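Local coordinates for SusD superfamily protein (Bacteroides thetaiotaomicron, PDB 3MCX), which is of unknown function but, as a SusD-family protein of the outer membrane, probably takes part in capturing glycans at the cell surface, at residues I60-D64 against G65-S69; E274-P277 against M278-N282. All coordinates share one frame; numbering follows the deposited sequence. Where two conformers were deposited one is given.

Contact 1 of 2, residues I60-D64 against G65-S69. With GOL (glycerol), chain L.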
# COMPACT_ATOMS: atom_id res chain seq x y z
N ILE A 60 -13.79 -15.74 5.67
CA ILE A 60 -14.22 -16.41 6.86
C ILE A 60 -13.63 -15.67 8.07
O ILE A 60 -12.48 -15.21 8.04
CB ILE A 60 -13.82 -17.93 6.80
CG1 ILE A 60 -14.58 -18.74 7.82
CG2 ILE A 60 -12.33 -18.13 6.87
CD1 ILE A 60 -14.47 -20.27 7.58
N THR A 61 -14.40 -15.65 9.16
CA THR A 61 -13.86 -15.09 10.38
C THR A 61 -12.92 -16.11 11.02
O THR A 61 -13.21 -17.31 11.05
CB THR A 61 -14.97 -14.65 11.36
OG1 THR A 61 -14.38 -13.81 12.37
CG2 THR A 61 -15.74 -15.83 12.01
N LYS A 62 -11.79 -15.63 11.53
CA LYS A 62 -10.79 -16.49 12.18
C LYS A 62 -10.49 -16.11 13.63
O LYS A 62 -9.76 -16.85 14.32
CB LYS A 62 -9.49 -16.48 11.39
CG LYS A 62 -9.59 -17.12 10.01
CD LYS A 62 -8.31 -17.01 9.26
CE LYS A 62 -8.34 -17.78 7.94
NZ LYS A 62 -8.08 -19.26 8.08
N GLY A 63 -11.03 -15.00 14.11
CA GLY A 63 -10.78 -14.54 15.46
C GLY A 63 -9.43 -13.85 15.65
O GLY A 63 -8.65 -13.67 14.72
N ASP A 64 -9.18 -13.47 16.89
CA ASP A 64 -7.99 -12.71 17.25
C ASP A 64 -6.71 -13.49 16.90
O ASP A 64 -6.66 -14.71 17.07
CB ASP A 64 -7.99 -12.38 18.74
CG ASP A 64 -9.07 -11.40 19.14
OD1 ASP A 64 -9.40 -10.51 18.33
OD2 ASP A 64 -9.52 -11.50 20.31
N GLY A 65 -5.72 -12.76 16.39
CA GLY A 65 -4.39 -13.35 16.20
C GLY A 65 -4.26 -14.14 14.91
O GLY A 65 -3.23 -14.78 14.71
N LYS A 66 -5.29 -14.09 14.06
CA LYS A 66 -5.34 -14.83 12.81
C LYS A 66 -5.57 -13.86 11.66
O LYS A 66 -5.85 -12.67 11.87
CB LYS A 66 -6.38 -15.96 12.89
CG LYS A 66 -6.05 -17.03 13.95
CD LYS A 66 -4.92 -17.99 13.51
CE LYS A 66 -4.52 -18.98 14.60
NZ LYS A 66 -3.56 -18.34 15.53
N ARG A 67 -5.44 -14.33 10.43
CA ARG A 67 -5.28 -13.42 9.31
C ARG A 67 -6.58 -12.77 8.85
O ARG A 67 -7.66 -13.40 8.81
CB ARG A 67 -4.58 -14.09 8.13
CG ARG A 67 -5.39 -15.10 7.35
CD ARG A 67 -4.54 -15.76 6.20
NE ARG A 67 -3.59 -16.68 6.80
CZ ARG A 67 -3.79 -17.96 7.06
NH1 ARG A 67 -4.87 -18.60 6.60
NH2 ARG A 67 -2.89 -18.63 7.75
N VAL A 68 -6.44 -11.49 8.54
CA VAL A 68 -7.42 -10.64 7.85
C VAL A 68 -8.61 -10.20 8.70
O VAL A 68 -8.91 -8.99 8.83
CB VAL A 68 -7.93 -11.25 6.51
CG1 VAL A 68 -8.93 -10.27 5.84
CG2 VAL A 68 -6.76 -11.55 5.54
N SER A 69 -9.30 -11.15 9.29
CA SER A 69 -10.57 -10.83 9.91
C SER A 69 -10.52 -9.77 11.03
O SER A 69 -11.45 -8.98 11.13
CB SER A 69 -11.39 -12.08 10.30
OG SER A 69 -10.77 -12.87 11.30
C1 GOL L . -4.06 -16.62 18.47
O1 GOL L . -4.99 -16.74 17.44
C2 GOL L . -4.76 -16.41 19.82
O2 GOL L . -5.58 -15.26 19.85
C3 GOL L . -3.70 -16.25 20.88
O3 GOL L . -4.27 -16.08 22.19
O HOH W 1 -11.70 -12.02 13.60
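Lys62 and Ser69 hold the two arms of a chain reversal together: the backbone N of Lys62 donates to OG of Ser69 over 3.0 Å, and at 165° the bond is nearly straight. Ser69 OG sits between its own backbone N and carbonyl carbon (chi1 64°), which turns the hydroxyl back toward the opposing arm. The same hydroxyl meets a water at 2.6 Å; Thr61 OG1, whose main partner is Glu73 beyond the loop, and the N of Gly63 hold this water more weakly, so one small polar cluster joins both arms. The reversal itself is a type II beta turn from Gly63 to Lys66, whose closing bond from Lys66 N to Gly63 O is weak at 3.4 Å. Gly65 takes the positive phi of the turn's third position, where a CB would run into the carbonyl O of Asp64.

The side chain of Lys62 runs across the loop toward Arg67. Its CB presses against CB of Lys66 at 3.5 Å, tighter than usual for two carbons; CD then passes the carbonyl O of Arg67, and CE lies 4.0 Å from Arg67 CG. The chain is extended until chi4 (-81°) bends the ammonium aside, and NZ ends 3.6 Å from Arg67 NH1. The two positive groups probably repel each other, an effect likely to be eased by the salt bridge of Arg67 to Glu274. At the outer end, a glycerol, probably from the crystallisation liquor, bridges the carbonyl O of Asp64 and NZ of Lys66. The loop leads from strand 56-57 into helix 69-72, its turn at the surface, Val68 as N-cap residue and Ser69 as the first residue of the helix, while Arg67 and Val68 pack inward on helices 44-51 and 276-279.

Contact 2 of 2, residues E274-P277 against M278-N282; sequences EGAP and MVYAN
Val279 N reaches back to Gly275 O, and Tyr280 N to Ala276 O, in the two i to i+4 bonds of a single short helical turn, 276-279, with Gly275 as its N-cap residue. The bonds measure 3.0 Å for Val279 N to Gly275 O and 2.9 Å for Tyr280 N to Ala276 O, and both donors lie nearly along the C=O axis of their acceptors. Tyr280 N also has a weak second bond to Pro277 O, so its N-H is shared between two carbonyls. Pro277, which has no N-H to give, stands in the first turn, where a helix does not call on that hydrogen.

The side chains mostly touch backbone here. Val279 lays CG2 over the start of the turn, 3.2 Å from Gly275 O and 3.3 Å from Glu274 O; with CG1 anti to the backbone N (chi1 -179°), CG2 falls beside that N and faces the carbonyls behind it. Pro277 and Ala276 rest against Trp46 of helix 44-51, and Tyr280 packs on Leu291 and on Leu335 of strand 334-335, burying the turn between these elements. With an alanine in place of this tyrosine, a gap is likely to open beside Ala276, and Leu291 and Leu335 would probably lose the ring they pack against. Along one side of that ring, CD2 lies 4.3 Å from Ala276 CB and approaches Ala276 O obliquely to 3.2 Å.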
# COMPACT_ATOMS: atom_id res chain seq x y z
N GLU A 274 1.34 -17.01 4.37
CA GLU A 274 0.72 -15.79 4.88
C GLU A 274 0.78 -14.65 3.90
O GLU A 274 0.12 -13.64 4.07
CB GLU A 274 1.35 -15.36 6.22
CG GLU A 274 1.14 -16.32 7.34
CD GLU A 274 -0.27 -16.38 7.91
OE1 GLU A 274 -1.13 -15.58 7.51
OE2 GLU A 274 -0.52 -17.28 8.76
N GLY A 275 1.62 -14.77 2.87
CA GLY A 275 1.73 -13.68 1.92
C GLY A 275 0.42 -13.36 1.24
O GLY A 275 -0.42 -14.22 1.01
N ALA A 276 0.24 -12.09 0.90
CA ALA A 276 -1.02 -11.67 0.28
C ALA A 276 -1.41 -12.53 -0.90
O ALA A 276 -2.58 -12.83 -1.05
CB ALA A 276 -1.03 -10.16 -0.07
N PRO A 277 -0.47 -12.86 -1.80
CA PRO A 277 -0.87 -13.65 -2.96
C PRO A 277 -1.51 -14.99 -2.58
O PRO A 277 -2.51 -15.39 -3.19
CB PRO A 277 0.43 -13.78 -3.76
CG PRO A 277 1.13 -12.49 -3.46
CD PRO A 277 0.88 -12.29 -1.96
N MSE A 278 -0.99 -15.69 -1.57
CA MSE A 278 -1.59 -16.92 -1.11
C MSE A 278 -2.90 -16.66 -0.37
O MSE A 278 -3.83 -17.47 -0.44
CB MSE A 278 -0.63 -17.74 -0.24
CG MSE A 278 0.40 -18.47 -1.06
SE MSE A 278 -0.26 -19.63 -2.46
CE MSE A 278 -1.45 -20.68 -1.41
N VAL A 279 -2.98 -15.53 0.32
CA VAL A 279 -4.21 -15.21 1.04
C VAL A 279 -5.34 -14.83 0.07
O VAL A 279 -6.51 -15.03 0.39
CB VAL A 279 -3.94 -14.20 2.18
CG1 VAL A 279 -5.24 -13.85 2.99
CG2 VAL A 279 -2.84 -14.77 3.10
N TYR A 280 -4.99 -14.39 -1.13
CA TYR A 280 -5.97 -14.18 -2.21
C TYR A 280 -6.20 -15.44 -3.05
O TYR A 280 -7.06 -15.43 -3.93
CB TYR A 280 -5.45 -13.08 -3.18
CG TYR A 280 -5.71 -11.65 -2.76
CD1 TYR A 280 -7.00 -11.12 -2.80
CD2 TYR A 280 -4.66 -10.81 -2.37
CE1 TYR A 280 -7.26 -9.80 -2.43
CE2 TYR A 280 -4.91 -9.49 -1.99
CZ TYR A 280 -6.21 -9.00 -2.01
OH TYR A 280 -6.44 -7.72 -1.60
N ALA A 281 -5.43 -16.52 -2.84
CA ALA A 281 -5.36 -17.59 -3.81
C ALA A 281 -6.68 -18.33 -3.97
O ALA A 281 -7.49 -18.43 -3.04
CB ALA A 281 -4.26 -18.59 -3.41
N ASN A 282 -6.83 -18.84 -5.18
CA ASN A 282 -7.98 -19.63 -5.63
C ASN A 282 -7.48 -21.06 -5.70
O ASN A 282 -6.96 -21.52 -6.73
CB ASN A 282 -8.45 -19.05 -6.95
CG ASN A 282 -9.76 -19.59 -7.43
OD1 ASN A 282 -10.35 -20.51 -6.85
ND2 ASN A 282 -10.27 -18.97 -8.53

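How the contacts relate
From the N terminus, the chain first leaves strand 56-57 and folds back on itself in contact 1, a local loop that closes at the first residue of helix 69-72. Some two hundred residues later contact 2 winds the short helix 276-279. The two are in series, neither nesting nor crossing, yet their centres lie only 14 Å apart and they touch directly. Arg67 NE forms a salt bridge of 2.8 Å with Glu274 OE1, and beside it Val279 receives Arg67 CD on CG2 and Val68 CG2 on CG1. This joint of charge and apolar packing ties the surface loop to the buried turn, and both also pack against helix 44-51.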